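Local coordinates for malonate decarboxylase subunit alpha (Acinetobacter baumannii ATCC 17978, PDB 6MPR), which probably acts as the acyl-carrier-protein transferase subunit of malonate decarboxylase, exchanging malonyl and acetyl groups on the carrier protein during decarboxylation of malonate, at residues I310-C320 with Y330-F339. Numbering follows the deposited sequence.
Sequences IETGWVESVHC and YVAARPDVFF
His-319 turns an edge to one face of the Phe-339 ring in a T-shaped pair, with ring planes 75° apart. CD2 of His-319 lies 3.6 Å from CD1 of Phe-339, offset toward the rim of that face. The carbonyl O of Val-318 sits at the edge of the same phenyl ring. Phe-338 is sandwiched within its own segment: CG2 of Val-331 lies over the centre of one face, and CG1 of Val-337 near the rim of the other. Val-337 CG1 also packs against Val-318 CG2 and Val-315 CG1. Cys-320 SG meets the Phe-338 edge, 4.0 Å from CD1 of Phe-338. Val-318 CB and Ile-310 CD1 approach the ring obliquely. Tyr-330 has Arg-334 CG over one face and Ile-310 CD1 at its edge.

At the polar end, Arg-334 grips Glu-311 side-on in a salt bridge. NE of Arg-334 donates to the syn lone pair of Glu-311 OE2 at 2.8 Å, with OE2 in the guanidinium plane. NH2 of Arg-334 donates to Glu-311 OE1 at 3.2 Å, from out of the carboxylate plane. Tyr-330 OH donates to the anti lone pair of Glu-311 OE2, at 2.6 Å. Two donors thus hold one oxygen and probably fix the carboxylate's rotation. The bend of Glu-311 at chi2 (-57°) brings the carboxylate round to them. Such donors would be expected to stabilise its negative charge.

Val-318 N donates a hydrogen bond to Val-337 O at 3.0 Å; Ser-317 CA makes a CA-H...O contact with the same oxygen. One water joins Glu-316 O to Asp-336 O; another joins Val-318 O to Phe-339 N.

The contact is part of the dimer interface: Asp-336 accepts from the backbone N of Lys-22 and Arg-23 of the second subunit, and Arg-334 makes a cation-pi contact with its Trp-20. Helix 307-311, ending in a Schellman motif at Gly-313, meets helix 328-332 through Glu-311 and Tyr-330. Residues 337-339 line strand 317-319 on the edge away from strand 297-299.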
ATOM      1  N   ILE A 310     -13.077  -9.610 -22.260  1.00 11.29           N
ATOM      2  CA  ILE A 310     -13.399 -10.727 -21.377  1.00 11.29           C
ATOM      3  C   ILE A 310     -14.013 -11.869 -22.173  1.00 11.93           C
ATOM      4  O   ILE A 310     -13.611 -13.028 -22.038  1.00 14.41           O
ATOM      5  CB  ILE A 310     -14.356 -10.286 -20.261  1.00 11.56           C
ATOM      6  CG1 ILE A 310     -13.699  -9.230 -19.374  1.00 11.09           C
ATOM      7  CG2 ILE A 310     -14.784 -11.493 -19.427  1.00 12.87           C
ATOM      8  CD1 ILE A 310     -14.698  -8.573 -18.435  1.00 13.17           C
ATOM      9  N   GLU A 311     -15.004 -11.557 -23.013  1.00 13.03           N
ATOM     10  CA  GLU A 311     -15.744 -12.617 -23.696  1.00 15.09           C
ATOM     11  C   GLU A 311     -14.864 -13.411 -24.646  1.00 18.82           C
ATOM     12  O   GLU A 311     -15.126 -14.601 -24.876  1.00 14.81           O
ATOM     13  CB  GLU A 311     -16.932 -12.028 -24.459  1.00 17.85           C
ATOM     14  CG  GLU A 311     -17.998 -11.412 -23.560  1.00 18.10           C
ATOM     15  CD  GLU A 311     -18.544 -12.409 -22.549  1.00 15.45           C
ATOM     16  OE1 GLU A 311     -19.156 -13.408 -22.967  1.00 17.22           O
ATOM     17  OE2 GLU A 311     -18.340 -12.197 -21.333  1.00 21.10           O
ATOM     18  N   THR A 312     -13.841 -12.780 -25.230  1.00 13.27           N
ATOM     19  CA  THR A 312     -12.971 -13.496 -26.160  1.00 16.85           C
ATOM     20  C   THR A 312     -11.775 -14.148 -25.485  1.00 15.45           C
ATOM     21  O   THR A 312     -10.926 -14.715 -26.185  1.00 21.49           O
ATOM     22  CB  THR A 312     -12.468 -12.568 -27.273  1.00 18.22           C
ATOM     23  OG1 THR A 312     -11.906 -11.384 -26.691  1.00 15.56           O
ATOM     24  CG2 THR A 312     -13.606 -12.181 -28.216  1.00 14.34           C
ATOM     25  N   GLY A 313     -11.680 -14.086 -24.160  1.00 15.74           N
ATOM     26  CA  GLY A 313     -10.668 -14.838 -23.435  1.00 20.89           C
ATOM     27  C   GLY A 313      -9.352 -14.130 -23.187  1.00 16.92           C
ATOM     28  O   GLY A 313      -8.390 -14.792 -22.782  1.00 16.10           O
ATOM     29  N   TRP A 314      -9.273 -12.812 -23.406  1.00 12.11           N
ATOM     30  CA  TRP A 314      -8.030 -12.096 -23.121  1.00 11.77           C
ATOM     31  C   TRP A 314      -7.841 -11.884 -21.632  1.00 12.97           C
ATOM     32  O   TRP A 314      -6.715 -11.965 -21.124  1.00 15.17           O
ATOM     33  CB  TRP A 314      -8.016 -10.726 -23.797  1.00 12.75           C
ATOM     34  CG  TRP A 314      -7.839 -10.790 -25.261  1.00 13.85           C
ATOM     35  CD1 TRP A 314      -8.775 -11.163 -26.181  1.00 19.49           C
ATOM     36  CD2 TRP A 314      -6.658 -10.453 -25.996  1.00 12.95           C
ATOM     37  NE1 TRP A 314      -8.243 -11.092 -27.447  1.00 16.75           N
ATOM     38  CE2 TRP A 314      -6.948 -10.650 -27.359  1.00 14.98           C
ATOM     39  CE3 TRP A 314      -5.386 -10.000 -25.632  1.00 12.23           C
ATOM     40  CZ2 TRP A 314      -6.002 -10.435 -28.362  1.00 18.81           C
ATOM     41  CZ3 TRP A 314      -4.453  -9.782 -26.619  1.00 15.85           C
ATOM     42  CH2 TRP A 314      -4.762 -10.003 -27.974  1.00 13.76           C
ATOM     43  N   VAL A 315      -8.927 -11.596 -20.924  1.00 15.75           N
ATOM     44  CA  VAL A 315      -8.876 -11.094 -19.558  1.00 12.11           C
ATOM     45  C   VAL A 315      -9.035 -12.275 -18.614  1.00 14.94           C
ATOM     46  O   VAL A 315     -10.121 -12.862 -18.518  1.00 16.88           O
ATOM     47  CB  VAL A 315      -9.963 -10.047 -19.305  1.00 11.74           C
ATOM     48  CG1 VAL A 315      -9.916  -9.602 -17.855  1.00 12.88           C
ATOM     49  CG2 VAL A 315      -9.804  -8.850 -20.244  1.00 14.63           C
ATOM     50  N   GLU A 316      -7.968 -12.587 -17.870  1.00 12.01           N
ATOM     51  CA  GLU A 316      -7.978 -13.732 -16.968  1.00 14.42           C
ATOM     52  C   GLU A 316      -8.442 -13.391 -15.564  1.00 13.33           C
ATOM     53  O   GLU A 316      -9.068 -14.235 -14.908  1.00 14.72           O
ATOM     54  CB  GLU A 316      -6.587 -14.370 -16.932  1.00 13.43           C
ATOM     55  CG  GLU A 316      -6.334 -15.058 -18.278  1.00 27.13           C
ATOM     56  CD  GLU A 316      -4.937 -15.607 -18.456  1.00 36.06           C
ATOM     57  OE1 GLU A 316      -4.586 -15.909 -19.618  1.00 37.74           O
ATOM     58  OE2 GLU A 316      -4.194 -15.737 -17.457  1.00 33.67           O
ATOM     59  N   SER A 317      -8.179 -12.175 -15.100  1.00 10.55           N
ATOM     60  CA  SER A 317      -8.537 -11.794 -13.745  1.00  9.28           C
ATOM     61  C   SER A 317      -8.693 -10.282 -13.684  1.00  9.09           C
ATOM     62  O   SER A 317      -7.956  -9.538 -14.341  1.00  9.91           O
ATOM     63  CB  SER A 317      -7.476 -12.259 -12.746  1.00 12.39           C
ATOM     64  OG  SER A 317      -6.266 -11.532 -12.912  1.00 11.84           O
ATOM     65  N   VAL A 318      -9.660  -9.837 -12.896  1.00 13.12           N
ATOM     66  CA  VAL A 318      -9.841  -8.416 -12.611  1.00  8.27           C
ATOM     67  C   VAL A 318     -10.123  -8.287 -11.129  1.00  8.52           C
ATOM     68  O   VAL A 318     -11.070  -8.906 -10.625  1.00 10.64           O
ATOM     69  CB  VAL A 318     -11.003  -7.801 -13.409  1.00  8.34           C
ATOM     70  CG1 VAL A 318     -11.145  -6.308 -13.095  1.00  8.04           C
ATOM     71  CG2 VAL A 318     -10.828  -8.025 -14.885  1.00  8.67           C
ATOM     72  N   HIS A 319      -9.315  -7.487 -10.436  1.00  8.21           N
ATOM     73  CA  HIS A 319      -9.617  -7.009  -9.092  1.00 10.97           C
ATOM     74  C   HIS A 319     -10.051  -5.551  -9.179  1.00  7.27           C
ATOM     75  O   HIS A 319      -9.458  -4.773  -9.929  1.00 10.54           O
ATOM     76  CB  HIS A 319      -8.404  -7.139  -8.169  1.00  8.82           C
ATOM     77  CG  HIS A 319      -8.752  -6.932  -6.734  1.00  8.94           C
ATOM     78  ND1 HIS A 319      -8.602  -5.713  -6.105  1.00 10.54           N
ATOM     79  CD2 HIS A 319      -9.342  -7.755  -5.832  1.00  8.52           C
ATOM     80  CE1 HIS A 319      -9.041  -5.808  -4.863  1.00  7.97           C
ATOM     81  NE2 HIS A 319      -9.504  -7.033  -4.674  1.00  8.51           N
ATOM     82  N   CYS A 320     -11.080  -5.175  -8.409  1.00 10.57           N
ATOM     83  CA  CYS A 320     -11.813  -3.929  -8.631  1.00  8.38           C
ATOM     84  C   CYS A 320     -11.692  -2.976  -7.450  1.00  7.39           C
ATOM     85  O   CYS A 320     -11.786  -3.400  -6.296  1.00 11.45           O
ATOM     86  CB  CYS A 320     -13.306  -4.191  -8.855  1.00  7.26           C
ATOM     87  SG  CYS A 320     -13.684  -5.172 -10.308  1.00  9.80           S
ATOM     88  N   TYR A 330     -23.558  -8.962 -14.866  1.00 11.64           N
ATOM     89  CA  TYR A 330     -22.479  -9.502 -15.691  1.00 11.58           C
ATOM     90  C   TYR A 330     -21.332  -9.992 -14.822  1.00 12.99           C
ATOM     91  O   TYR A 330     -20.841 -11.117 -14.983  1.00 13.74           O
ATOM     92  CB  TYR A 330     -21.984  -8.423 -16.658  1.00 12.22           C
ATOM     93  CG  TYR A 330     -20.832  -8.854 -17.537  1.00 12.25           C
ATOM     94  CD1 TYR A 330     -21.058  -9.653 -18.645  1.00 11.97           C
ATOM     95  CD2 TYR A 330     -19.524  -8.454 -17.262  1.00 10.85           C
ATOM     96  CE1 TYR A 330     -20.014 -10.044 -19.456  1.00 13.74           C
ATOM     97  CE2 TYR A 330     -18.475  -8.848 -18.062  1.00 14.13           C
ATOM     98  CZ  TYR A 330     -18.724  -9.645 -19.162  1.00 11.44           C
ATOM     99  OH  TYR A 330     -17.694 -10.031 -19.986  1.00 14.65           O
ATOM    100  N   VAL A 331     -20.881  -9.144 -13.893  1.00 11.48           N
ATOM    101  CA  VAL A 331     -19.808  -9.556 -12.997  1.00 11.42           C
ATOM    102  C   VAL A 331     -20.195 -10.820 -12.252  1.00 11.43           C
ATOM    103  O   VAL A 331     -19.395 -11.752 -12.135  1.00 13.08           O
ATOM    104  CB  VAL A 331     -19.459  -8.423 -12.017  1.00 11.41           C
ATOM    105  CG1 VAL A 331     -18.553  -8.970 -10.903  1.00 12.91           C
ATOM    106  CG2 VAL A 331     -18.802  -7.247 -12.773  1.00 12.68           C
ATOM    107  N   ALA A 332     -21.433 -10.880 -11.739  1.00 11.12           N
ATOM    108  CA  ALA A 332     -21.857 -12.066 -10.998  1.00 16.08           C
ATOM    109  C   ALA A 332     -21.905 -13.300 -11.891  1.00 18.43           C
ATOM    110  O   ALA A 332     -21.747 -14.428 -11.408  1.00 17.85           O
ATOM    111  CB  ALA A 332     -23.223 -11.822 -10.352  1.00 15.40           C
ATOM    112  N   ALA A 333     -22.117 -13.110 -13.188  1.00 11.91           N
ATOM    113  CA  ALA A 333     -22.125 -14.204 -14.137  1.00 12.83           C
ATOM    114  C   ALA A 333     -20.740 -14.535 -14.679  1.00 12.99           C
ATOM    115  O   ALA A 333     -20.622 -15.447 -15.521  1.00 12.76           O
ATOM    116  CB  ALA A 333     -23.087 -13.883 -15.300  1.00 13.93           C
ATOM    117  N   ARG A 334     -19.696 -13.841 -14.206  1.00 11.62           N
ATOM    118  CA  ARG A 334     -18.315 -14.092 -14.639  1.00 13.45           C
ATOM    119  C   ARG A 334     -17.373 -14.310 -13.449  1.00 11.06           C
ATOM    120  O   ARG A 334     -16.322 -13.674 -13.347  1.00 10.59           O
ATOM    121  CB  ARG A 334     -17.835 -12.934 -15.508  1.00 11.12           C
ATOM    122  CG  ARG A 334     -18.673 -12.709 -16.771  1.00 11.56           C
ATOM    123  CD  ARG A 334     -18.376 -13.785 -17.810  1.00 15.08           C
ATOM    124  NE  ARG A 334     -19.126 -13.621 -19.053  1.00 16.78           N
ATOM    125  CZ  ARG A 334     -20.380 -14.031 -19.228  1.00 18.78           C
ATOM    126  NH1 ARG A 334     -21.036 -14.625 -18.228  1.00 16.67           N
ATOM    127  NH2 ARG A 334     -20.975 -13.866 -20.404  1.00 16.97           N
ATOM    128  N   PRO A 335     -17.719 -15.214 -12.524  1.00 11.31           N
ATOM    129  CA  PRO A 335     -16.920 -15.327 -11.294  1.00 11.00           C
ATOM    130  C   PRO A 335     -15.549 -15.935 -11.523  1.00 14.51           C
ATOM    131  O   PRO A 335     -14.691 -15.797 -10.648  1.00 15.05           O
ATOM    132  CB  PRO A 335     -17.781 -16.213 -10.396  1.00 11.43           C
ATOM    133  CG  PRO A 335     -18.539 -17.067 -11.345  1.00 12.10           C
ATOM    134  CD  PRO A 335     -18.837 -16.173 -12.532  1.00 11.97           C
ATOM    135  N   ASP A 336     -15.299 -16.593 -12.664  1.00 11.91           N
ATOM    136  CA  ASP A 336     -13.930 -17.037 -12.928  1.00 12.71           C
ATOM    137  C   ASP A 336     -12.962 -15.869 -13.104  1.00 12.53           C
ATOM    138  O   ASP A 336     -11.760 -16.030 -12.861  1.00 14.86           O
ATOM    139  CB  ASP A 336     -13.885 -17.945 -14.162  1.00 12.03           C
ATOM    140  CG  ASP A 336     -14.321 -19.362 -13.847  1.00 16.31           C
ATOM    141  OD1 ASP A 336     -14.347 -19.701 -12.647  1.00 13.06           O
ATOM    142  OD2 ASP A 336     -14.640 -20.141 -14.780  1.00 15.22           O
ATOM    143  N   VAL A 337     -13.461 -14.706 -13.500  1.00 11.12           N
ATOM    144  CA  VAL A 337     -12.636 -13.545 -13.806  1.00 10.07           C
ATOM    145  C   VAL A 337     -12.575 -12.571 -12.638  1.00  9.55           C
ATOM    146  O   VAL A 337     -11.500 -12.092 -12.289  1.00 10.13           O
ATOM    147  CB  VAL A 337     -13.163 -12.851 -15.080  1.00 12.32           C
ATOM    148  CG1 VAL A 337     -12.393 -11.565 -15.345  1.00 13.62           C
ATOM    149  CG2 VAL A 337     -13.031 -13.825 -16.251  1.00 12.14           C
ATOM    150  N   PHE A 338     -13.722 -12.274 -12.026  1.00  9.59           N
ATOM    151  CA  PHE A 338     -13.847 -11.261 -10.982  1.00 10.23           C
ATOM    152  C   PHE A 338     -13.763 -11.887  -9.592  1.00  9.05           C
ATOM    153  O   PHE A 338     -13.836 -13.108  -9.428  1.00 11.20           O
ATOM    154  CB  PHE A 338     -15.171 -10.491 -11.139  1.00  9.49           C
ATOM    155  CG  PHE A 338     -15.256  -9.678 -12.417  1.00  9.06           C
ATOM    156  CD1 PHE A 338     -14.699  -8.410 -12.479  1.00  9.71           C
ATOM    157  CD2 PHE A 338     -15.871 -10.196 -13.543  1.00 10.59           C
ATOM    158  CE1 PHE A 338     -14.749  -7.658 -13.639  1.00 11.38           C
ATOM    159  CE2 PHE A 338     -15.925  -9.447 -14.734  1.00 10.84           C
ATOM    160  CZ  PHE A 338     -15.360  -8.176 -14.773  1.00 10.52           C
ATOM    161  N   PHE A 339     -13.616 -11.029  -8.574  1.00 10.22           N
ATOM    162  CA  PHE A 339     -13.614 -11.471  -7.183  1.00 10.01           C
ATOM    163  C   PHE A 339     -15.032 -11.316  -6.631  1.00 12.56           C
ATOM    164  O   PHE A 339     -15.521 -10.197  -6.456  1.00 13.19           O
ATOM    165  CB  PHE A 339     -12.592 -10.680  -6.362  1.00  8.50           C
ATOM    166  CG  PHE A 339     -11.155 -11.055  -6.669  1.00  8.69           C
ATOM    167  CD1 PHE A 339     -10.510 -10.524  -7.782  1.00 11.73           C
ATOM    168  CD2 PHE A 339     -10.467 -11.965  -5.866  1.00 10.13           C
ATOM    169  CE1 PHE A 339      -9.189 -10.876  -8.085  1.00 11.27           C
ATOM    170  CE2 PHE A 339      -9.139 -12.315  -6.152  1.00  9.86           C
ATOM    171  CZ  PHE A 339      -8.503 -11.762  -7.268  1.00 11.31           C
TER
HETATM  172  O   HOH W   1      -9.251 -15.004 -12.289  1.00 18.01           O
HETATM  173  O   HOH W   2     -13.196  -8.267  -9.240  1.00  8.75           O